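Local coordinates for protein endonuclease IV (Thermus thermophilus, PDB 3AAM) that cleaves DNA at apurinic or apyrimidinic sites during base excision repair, using metal ions held in a TIM barrel, at residues F31-K36 / A66-S71; G112-V117 / E146-R151; D169-Y174 / N206-G211. All coordinates share one frame; numbering follows the deposited sequence.

Interaction 1: residues F31-K36 / A66-S71; sequences FQIFAK and AVIHAS. With PO4 (phosphate ion), chain C.
The carbonyl oxygen I33 O is held twice by the neighbouring strand: it accepts a nearly straight hydrogen bond from H69 N (2.8 Å, 163° at the hydrogen), and the CA-H of I68 leans on it as well (CA to O 3.2 Å). V67 O is served the same way, by I33 N at 2.9 Å and by the CA-H of Q32. With V67 N bonded to F31 O, this is the ladder of two parallel strands, 31-34 and 66-69, joined through helix 48-60 as a right-handed beta-alpha-beta unit of the TIM barrel. On the face that carries F31, A66 and I33, the A66 methyl sits over the F31 ring, its CB 3.8 Å from F31 CZ. On the other face the H69 ring, CG anti to the backbone N (chi1 -159°), is pinned at both nitrogens. H69 ND1 donates in the ring plane to a lone pair of A70 O (2.6 Å), and H69 NE2 donates to phosphate O2 at 2.9 Å. Q32 NE2, itself bonded to E248, lies 3.4 Å from H69 CD2 at the ring edge, its amide steeply turned against the imidazole. An alanine at H69 would lose both ring bonds and would probably leave the phosphate and the A70 carbonyl less firmly held. Farther along, water 1 bridges A35 N and H69 O.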
loop_
_atom_site.group_PDB
_atom_site.type_symbol
_atom_site.label_atom_id
_atom_site.label_comp_id
_atom_site.label_asym_id
_atom_site.label_seq_id
_atom_site.Cartn_x
_atom_site.Cartn_y
_atom_site.Cartn_z
ATOM N N PHE A 31 -2.654 -1.103 10.003
ATOM C CA PHE A 31 -3.522 -1.943 9.187
ATOM C C PHE A 31 -3.954 -1.265 7.895
ATOM O O PHE A 31 -3.808 -0.052 7.727
ATOM C CB PHE A 31 -4.746 -2.431 9.990
ATOM C CG PHE A 31 -5.760 -1.364 10.294
ATOM C CD1 PHE A 31 -6.830 -1.129 9.432
ATOM C CD2 PHE A 31 -5.659 -0.604 11.452
ATOM C CE1 PHE A 31 -7.786 -0.148 9.725
ATOM C CE2 PHE A 31 -6.605 0.374 11.751
ATOM C CZ PHE A 31 -7.669 0.603 10.888
ATOM N N GLN A 32 -4.467 -2.073 6.979
ATOM C CA GLN A 32 -4.907 -1.601 5.677
ATOM C C GLN A 32 -6.259 -2.213 5.346
ATOM O O GLN A 32 -6.539 -3.342 5.724
ATOM C CB GLN A 32 -3.867 -2.007 4.628
ATOM C CG GLN A 32 -4.225 -1.674 3.193
ATOM C CD GLN A 32 -3.088 -1.984 2.241
ATOM O OE1 GLN A 32 -2.118 -1.233 2.151
ATOM N NE2 GLN A 32 -3.194 -3.108 1.539
ATOM N N ILE A 33 -7.087 -1.451 4.639
ATOM C CA ILE A 33 -8.411 -1.898 4.229
ATOM C C ILE A 33 -8.738 -1.318 2.860
ATOM O O ILE A 33 -8.008 -0.468 2.345
ATOM C CB ILE A 33 -9.506 -1.387 5.186
ATOM C CG1 ILE A 33 -9.433 0.142 5.280
ATOM C CG2 ILE A 33 -9.353 -2.013 6.567
ATOM C CD1 ILE A 33 -10.622 0.778 5.997
ATOM N N PHE A 34 -9.826 -1.802 2.269
ATOM C CA PHE A 34 -10.307 -1.275 0.998
ATOM C C PHE A 34 -11.419 -0.331 1.442
ATOM O O PHE A 34 -11.854 -0.397 2.593
ATOM C CB PHE A 34 -10.922 -2.370 0.120
ATOM C CG PHE A 34 -9.923 -3.306 -0.499
ATOM C CD1 PHE A 34 -8.883 -2.823 -1.284
ATOM C CD2 PHE A 34 -10.050 -4.682 -0.327
ATOM C CE1 PHE A 34 -7.982 -3.697 -1.894
ATOM C CE2 PHE A 34 -9.153 -5.567 -0.933
ATOM C CZ PHE A 34 -8.117 -5.071 -1.716
ATOM N N ALA A 35 -11.872 0.543 0.547
ATOM C CA ALA A 35 -12.960 1.466 0.869
ATOM C C ALA A 35 -14.278 0.906 0.338
ATOM O O ALA A 35 -15.352 1.456 0.590
ATOM C CB ALA A 35 -12.681 2.839 0.270
ATOM N N LYS A 36 -14.172 -0.188 -0.411
ATOM C CA LYS A 36 -15.317 -0.895 -0.979
ATOM C C LYS A 36 -14.788 -2.182 -1.596
ATOM O O LYS A 36 -13.577 -2.343 -1.749
ATOM C CB LYS A 36 -16.032 -0.053 -2.046
ATOM C CG LYS A 36 -15.256 0.177 -3.334
ATOM C CD LYS A 36 -14.424 1.433 -3.266
ATOM C CE LYS A 36 -13.976 1.871 -4.652
ATOM N NZ LYS A 36 -13.350 3.221 -4.606
ATOM N N ALA A 66 -3.444 3.815 9.536
ATOM C CA ALA A 66 -4.289 3.068 8.625
ATOM C C ALA A 66 -4.026 3.470 7.186
ATOM O O ALA A 66 -3.621 4.599 6.902
ATOM C CB ALA A 66 -5.749 3.296 8.970
ATOM N N VAL A 67 -4.256 2.530 6.279
ATOM C CA VAL A 67 -4.057 2.769 4.863
ATOM C C VAL A 67 -5.243 2.209 4.100
ATOM O O VAL A 67 -5.724 1.122 4.412
ATOM C CB VAL A 67 -2.797 2.038 4.330
ATOM C CG1 VAL A 67 -2.604 2.345 2.859
ATOM C CG2 VAL A 67 -1.571 2.438 5.130
ATOM N N ILE A 68 -5.724 2.956 3.114
ATOM C CA ILE A 68 -6.812 2.477 2.278
ATOM C C ILE A 68 -6.188 2.134 0.929
ATOM O O ILE A 68 -5.488 2.954 0.334
ATOM C CB ILE A 68 -7.925 3.539 2.100
ATOM C CG1 ILE A 68 -8.841 3.513 3.329
ATOM C CG2 ILE A 68 -8.715 3.274 0.820
ATOM C CD1 ILE A 68 -9.951 4.547 3.320
ATOM N N HIS A 69 -6.417 0.907 0.471
ATOM C CA HIS A 69 -5.881 0.458 -0.806
ATOM C C HIS A 69 -6.956 0.609 -1.879
ATOM O O HIS A 69 -8.108 0.235 -1.662
ATOM C CB HIS A 69 -5.464 -1.019 -0.717
ATOM C CG HIS A 69 -4.468 -1.435 -1.757
ATOM N ND1 HIS A 69 -4.688 -1.283 -3.109
ATOM C CD2 HIS A 69 -3.235 -1.984 -1.637
ATOM C CE1 HIS A 69 -3.634 -1.718 -3.777
ATOM N NE2 HIS A 69 -2.739 -2.150 -2.908
ATOM N N ALA A 70 -6.584 1.173 -3.023
ATOM C CA ALA A 70 -7.515 1.328 -4.136
ATOM C C ALA A 70 -7.662 -0.047 -4.782
ATOM O O ALA A 70 -6.803 -0.913 -4.617
ATOM C CB ALA A 70 -6.963 2.329 -5.150
ATOM N N SER A 71 -8.743 -0.258 -5.522
ATOM C CA SER A 71 -8.941 -1.548 -6.171
ATOM C C SER A 71 -7.961 -1.765 -7.310
ATOM O O SER A 71 -7.432 -0.812 -7.879
ATOM C CB SER A 71 -10.358 -1.660 -6.724
ATOM O OG SER A 71 -10.465 -2.809 -7.547
HETATM P P PO4 C . -0.953 -4.539 -4.962
HETATM O O1 PO4 C . -2.275 -5.389 -4.863
HETATM O O2 PO4 C . -0.584 -3.977 -3.534
HETATM O O3 PO4 C . 0.202 -5.443 -5.484
HETATM O O4 PO4 C . -1.176 -3.346 -5.969
HETATM O O HOH W 1 -10.786 0.865 -2.068
HETATM O O HOH W 2 -10.639 1.783 -5.771
#

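Interaction 2: residues G112-V117 / E146-R151; sequences GRPERV and EKVGAR
V148 CG2 is where this contact is packed hard. The first torsion of V148 puts CG1 anti to the backbone N (chi1 172°), which leaves CG2 beside the N and facing the start of helix 114-128. There the methyl presses on G112 O at 3.2 Å, a close approach for a carbon and a carbonyl oxygen, and meets the methyl V117 CG2 tip to tip at 3.8 Å. The P114 ring comes in more loosely, with P114 CG 4.2 Å from V148 CG2. V148 itself is fixed from behind, its backbone bonded to G110 and its carbonyl to the T141 hydroxyl, while E154 of helix 152-159 touches its side chain.

A few ångströms away the contact opens toward solvent. There a lone backbone hydrogen bond joins the segments, G112 N to E146 O at 2.9 Å, with the donor lifted 29° out of the carbonyl plane. E146 adds little more than its CB near that N-H, its extended chain lying at the surface. G112 has a positive phi of 138°, at which a side chain would jam against the preceding carbonyl oxygen. R113, at the N-cap position of helix 114-128, turns away from 146-151; its guanidinium lies across R116 CB and pairs with E79.

The two segments belong to neighbouring beta-alpha connections, after strands 104-107 and 135-139 of the barrel, with the V148 side chain about 14 Å from the manganese. One methyl against a carbonyl oxygen and two apolar side chains on one side, one main-chain bond on the other: the apolar side-chain contact rests on V148, V117 and P114, and the polar link depends on the path of the backbone rather than on the identity of the E146 side chain.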
loop_
_atom_site.group_PDB
_atom_site.type_symbol
_atom_site.label_atom_id
_atom_site.label_comp_id
_atom_site.label_asym_id
_atom_site.label_seq_id
_atom_site.Cartn_x
_atom_site.Cartn_y
_atom_site.Cartn_z
ATOM N N GLY A 112 0.279 2.114 -19.298
ATOM C CA GLY A 112 0.140 3.083 -20.372
ATOM C C GLY A 112 1.223 4.145 -20.297
ATOM O O GLY A 112 2.324 3.886 -19.809
ATOM N N ARG A 113 0.921 5.341 -20.789
ATOM C CA ARG A 113 1.875 6.442 -20.755
ATOM C C ARG A 113 2.021 6.955 -19.325
ATOM O O ARG A 113 1.024 7.179 -18.640
ATOM C CB ARG A 113 1.390 7.597 -21.635
ATOM C CG ARG A 113 1.258 7.264 -23.111
ATOM C CD ARG A 113 0.771 8.467 -23.919
ATOM N NE ARG A 113 -0.619 8.820 -23.633
ATOM C CZ ARG A 113 -1.001 9.863 -22.901
ATOM N NH1 ARG A 113 -0.098 10.675 -22.369
ATOM N NH2 ARG A 113 -2.292 10.096 -22.702
ATOM N N PRO A 114 3.265 7.141 -18.850
ATOM C CA PRO A 114 3.430 7.639 -17.483
ATOM C C PRO A 114 2.720 8.981 -17.303
ATOM O O PRO A 114 2.174 9.267 -16.238
ATOM C CB PRO A 114 4.944 7.760 -17.343
ATOM C CG PRO A 114 5.437 6.616 -18.183
ATOM C CD PRO A 114 4.562 6.729 -19.421
ATOM N N GLU A 115 2.720 9.795 -18.357
ATOM C CA GLU A 115 2.071 11.102 -18.309
ATOM C C GLU A 115 0.569 10.983 -18.053
ATOM O O GLU A 115 -0.026 11.833 -17.390
ATOM C CB GLU A 115 2.309 11.873 -19.615
ATOM C CG GLU A 115 3.763 12.230 -19.873
ATOM C CD GLU A 115 4.524 11.160 -20.635
ATOM O OE1 GLU A 115 4.070 9.996 -20.671
ATOM O OE2 GLU A 115 5.594 11.485 -21.193
ATOM N N ARG A 116 -0.042 9.927 -18.581
ATOM C CA ARG A 116 -1.472 9.699 -18.397
ATOM C C ARG A 116 -1.751 9.332 -16.938
ATOM O O ARG A 116 -2.763 9.735 -16.367
ATOM C CB ARG A 116 -1.937 8.576 -19.329
ATOM C CG ARG A 116 -3.415 8.221 -19.245
ATOM C CD ARG A 116 -4.320 9.385 -19.624
ATOM N NE ARG A 116 -5.639 8.903 -20.031
ATOM C CZ ARG A 116 -6.670 9.687 -20.328
ATOM N NH1 ARG A 116 -6.551 11.009 -20.262
ATOM N NH2 ARG A 116 -7.820 9.146 -20.700
ATOM N N VAL A 117 -0.840 8.572 -16.339
ATOM C CA VAL A 117 -0.983 8.162 -14.947
ATOM C C VAL A 117 -0.924 9.385 -14.033
ATOM O O VAL A 117 -1.755 9.541 -13.137
ATOM C CB VAL A 117 0.124 7.157 -14.547
ATOM C CG1 VAL A 117 0.081 6.897 -13.055
ATOM C CG2 VAL A 117 -0.068 5.850 -15.301
ATOM N N GLU A 146 3.315 -2.744 -20.457
ATOM C CA GLU A 146 3.243 -1.292 -20.468
ATOM C C GLU A 146 2.996 -0.768 -19.058
ATOM O O GLU A 146 2.528 0.357 -18.875
ATOM C CB GLU A 146 2.132 -0.831 -21.413
ATOM C CG GLU A 146 2.227 -1.461 -22.800
ATOM C CD GLU A 146 1.188 -0.926 -23.765
ATOM O OE1 GLU A 146 0.009 -0.822 -23.372
ATOM O OE2 GLU A 146 1.549 -0.619 -24.922
ATOM N N LYS A 147 3.312 -1.591 -18.063
ATOM C CA LYS A 147 3.134 -1.197 -16.672
ATOM C C LYS A 147 4.032 -0.017 -16.324
ATOM O O LYS A 147 5.207 0.018 -16.691
ATOM C CB LYS A 147 3.440 -2.363 -15.728
ATOM C CG LYS A 147 2.352 -3.419 -15.657
ATOM C CD LYS A 147 2.619 -4.407 -14.531
ATOM C CE LYS A 147 1.521 -5.453 -14.447
ATOM N NZ LYS A 147 1.397 -6.218 -15.719
ATOM N N VAL A 148 3.463 0.944 -15.612
ATOM C CA VAL A 148 4.179 2.142 -15.195
ATOM C C VAL A 148 4.761 1.977 -13.791
ATOM O O VAL A 148 4.245 1.205 -12.983
ATOM C CB VAL A 148 3.224 3.365 -15.199
ATOM C CG1 VAL A 148 3.899 4.569 -14.573
ATOM C CG2 VAL A 148 2.793 3.681 -16.625
ATOM N N GLY A 149 5.853 2.682 -13.518
ATOM C CA GLY A 149 6.458 2.639 -12.196
ATOM C C GLY A 149 7.406 1.520 -11.801
ATOM O O GLY A 149 7.564 1.260 -10.608
ATOM N N ALA A 150 8.045 0.863 -12.761
ATOM C CA ALA A 150 8.978 -0.209 -12.422
ATOM C C ALA A 150 10.266 0.383 -11.856
ATOM O O ALA A 150 10.839 -0.147 -10.904
ATOM C CB ALA A 150 9.289 -1.053 -13.657
ATOM N N ARG A 151 10.714 1.485 -12.448
ATOM C CA ARG A 151 11.935 2.158 -12.016
ATOM C C ARG A 151 11.647 3.242 -10.983
ATOM O O ARG A 151 10.708 4.020 -11.133
ATOM C CB ARG A 151 12.631 2.794 -13.221
ATOM C CG ARG A 151 13.218 1.799 -14.203
ATOM C CD ARG A 151 14.470 1.156 -13.631
ATOM N NE ARG A 151 15.502 2.152 -13.354
ATOM C CZ ARG A 151 16.655 1.884 -12.751
ATOM N NH1 ARG A 151 16.927 0.646 -12.358
ATOM N NH2 ARG A 151 17.536 2.853 -12.546
#

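Interaction 3: residues D169-Y174 / N206-G211. With MN (manganese (II) ion), chain B.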
loop_
_atom_site.group_PDB
_atom_site.type_symbol
_atom_site.label_atom_id
_atom_site.label_comp_id
_atom_site.label_asym_id
_atom_site.label_seq_id
_atom_site.Cartn_x
_atom_site.Cartn_y
_atom_site.Cartn_z
ATOM N N ASP A 169 6.874 -1.540 -2.692
ATOM C CA ASP A 169 6.442 -2.926 -2.585
ATOM C C ASP A 169 7.681 -3.741 -2.937
ATOM O O ASP A 169 8.196 -3.672 -4.056
ATOM C CB ASP A 169 5.297 -3.250 -3.548
ATOM C CG ASP A 169 4.788 -4.674 -3.378
ATOM O OD1 ASP A 169 5.611 -5.614 -3.475
ATOM O OD2 ASP A 169 3.574 -4.858 -3.143
ATOM N N THR A 170 8.179 -4.493 -1.963
ATOM C CA THR A 170 9.375 -5.303 -2.153
ATOM C C THR A 170 9.219 -6.435 -3.168
ATOM O O THR A 170 10.188 -6.816 -3.830
ATOM C CB THR A 170 9.822 -5.883 -0.814
ATOM O OG1 THR A 170 8.678 -6.403 -0.128
ATOM C CG2 THR A 170 10.473 -4.802 0.041
ATOM N N CYS A 171 8.014 -6.983 -3.285
ATOM C CA CYS A 171 7.769 -8.057 -4.246
ATOM C C CYS A 171 7.858 -7.458 -5.639
ATOM O O CYS A 171 8.526 -8.000 -6.523
ATOM C CB CYS A 171 6.378 -8.666 -4.037
ATOM S SG CYS A 171 5.912 -9.920 -5.268
ATOM N N HIS A 172 7.181 -6.331 -5.833
ATOM C CA HIS A 172 7.196 -5.656 -7.127
ATOM C C HIS A 172 8.619 -5.279 -7.522
ATOM O O HIS A 172 9.026 -5.473 -8.670
ATOM C CB HIS A 172 6.344 -4.389 -7.078
ATOM C CG HIS A 172 4.886 -4.646 -6.862
ATOM N ND1 HIS A 172 3.963 -3.629 -6.762
ATOM C CD2 HIS A 172 4.192 -5.800 -6.720
ATOM C CE1 HIS A 172 2.763 -4.144 -6.565
ATOM N NE2 HIS A 172 2.874 -5.459 -6.535
ATOM N N ALA A 173 9.369 -4.740 -6.565
ATOM C CA ALA A 173 10.745 -4.326 -6.815
ATOM C C ALA A 173 11.596 -5.510 -7.254
ATOM O O ALA A 173 12.353 -5.420 -8.220
ATOM C CB ALA A 173 11.340 -3.685 -5.561
ATOM N N TYR A 174 11.459 -6.623 -6.543
ATOM C CA TYR A 174 12.223 -7.824 -6.859
ATOM C C TYR A 174 11.872 -8.293 -8.268
ATOM O O TYR A 174 12.756 -8.588 -9.074
ATOM C CB TYR A 174 11.905 -8.921 -5.841
ATOM C CG TYR A 174 12.847 -10.103 -5.881
ATOM C CD1 TYR A 174 14.204 -9.942 -5.612
ATOM C CD2 TYR A 174 12.381 -11.380 -6.180
ATOM C CE1 TYR A 174 15.077 -11.024 -5.640
ATOM C CE2 TYR A 174 13.246 -12.472 -6.209
ATOM C CZ TYR A 174 14.592 -12.283 -5.939
ATOM O OH TYR A 174 15.457 -13.354 -5.967
ATOM N N ASN A 206 5.888 -7.429 0.924
ATOM C CA ASN A 206 5.505 -8.709 0.348
ATOM C C ASN A 206 6.708 -9.527 -0.107
ATOM O O ASN A 206 7.648 -8.978 -0.680
ATOM C CB ASN A 206 4.607 -8.474 -0.872
ATOM C CG ASN A 206 3.298 -7.811 -0.511
ATOM O OD1 ASN A 206 2.876 -6.842 -1.148
ATOM N ND2 ASN A 206 2.642 -8.334 0.508
ATOM N N ASP A 207 6.696 -10.830 0.155
ATOM C CA ASP A 207 7.784 -11.649 -0.347
ATOM C C ASP A 207 7.304 -11.974 -1.761
ATOM O O ASP A 207 6.172 -11.643 -2.122
ATOM C CB ASP A 207 7.989 -12.926 0.466
ATOM C CG ASP A 207 9.374 -13.530 0.250
ATOM O OD1 ASP A 207 9.925 -13.372 -0.864
ATOM O OD2 ASP A 207 9.911 -14.169 1.182
ATOM N N SER A 208 8.143 -12.626 -2.551
ATOM C CA SER A 208 7.806 -12.910 -3.939
ATOM C C SER A 208 7.916 -14.364 -4.371
ATOM O O SER A 208 8.874 -15.051 -4.029
ATOM C CB SER A 208 8.708 -12.046 -4.831
ATOM O OG SER A 208 8.599 -12.370 -6.204
ATOM N N VAL A 209 6.923 -14.822 -5.129
ATOM C CA VAL A 209 6.932 -16.180 -5.656
ATOM C C VAL A 209 7.825 -16.143 -6.894
ATOM O O VAL A 209 8.576 -17.083 -7.163
ATOM C CB VAL A 209 5.509 -16.643 -6.064
ATOM C CG1 VAL A 209 5.584 -17.965 -6.827
ATOM C CG2 VAL A 209 4.642 -16.807 -4.831
ATOM N N GLY A 210 7.746 -15.041 -7.634
ATOM C CA GLY A 210 8.550 -14.884 -8.832
ATOM C C GLY A 210 9.999 -14.554 -8.534
ATOM O O GLY A 210 10.323 -14.025 -7.469
ATOM N N GLY A 211 10.877 -14.864 -9.482
ATOM C CA GLY A 211 12.291 -14.600 -9.300
ATOM C C GLY A 211 12.713 -13.194 -9.680
ATOM O O GLY A 211 11.913 -12.405 -10.188
HETATM MN MN MN B . 1.268 -7.005 -6.268
HETATM O O HOH W 3 -0.724 -8.477 -6.679
#
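Hydrogen bonds come first. T170 OG1, held in the crowded position between N and carbonyl carbon (chi1 45°), donates to N206 O at 2.8 Å, approaching from above the carbonyl plane, so the first turn of helix 170-176 is tied straight to the main chain of the next strand. D169 stands at the N-cap: D169 OD1 accepts from H172 N at 2.9 Å, from above the carboxylate plane, and weakly from C171 N. Within 206-211, S208 OG donates to G210 O (2.7 Å), and D207 OD1 accepts from S208 N while also meeting I227 N.

Van der Waals contacts fill in between. C171 points at the strand, its SG anti to the backbone N, and lays SG against S208 CB at 3.5 Å while C171 CB rests on N206 CB at 3.6 Å. Farther along the helix the Y174 ring comes up edge-on, with CE2 lying 3.5 Å from G210 O in the ring plane.

The metal contact belongs to H172. H172 NE2 binds manganese at 2.2 Å, and on its far side H172 ND1 is bonded to the carbonyl of N140, which fixes the ring's rotation. The D169 carboxylate carbon sits over the centre of the imidazole face; its negative charge would probably favour the positive charge gathered at the metal. D217, H219 and water 3 also ligate the ion, making this the metal site at the C-terminal mouth of a TIM barrel, as in the AP endonuclease 2 family, whose cofactor is zinc.

How the interactions relate
From the N terminus, interaction 1 closes first, bringing strand 66-69 back beside strand 31-34 after helix 48-60. The chain then passes through strand 104-107, and interaction 2 joins the connection that follows it to the one after strand 135-139. Interaction 3 comes last, between the helix that begins directly after strand 165-169 and the end of strand 202-208. The three loops run in series; none encloses or crosses another. Interactions 1 and 3 both reach the same curled sheet, their nearest atoms about 7 Å apart; interaction 3 supplies a metal ligand and interaction 1 comes near the same centre, whereas interaction 2 lies farther out, fastening the beta-alpha connections that separate them.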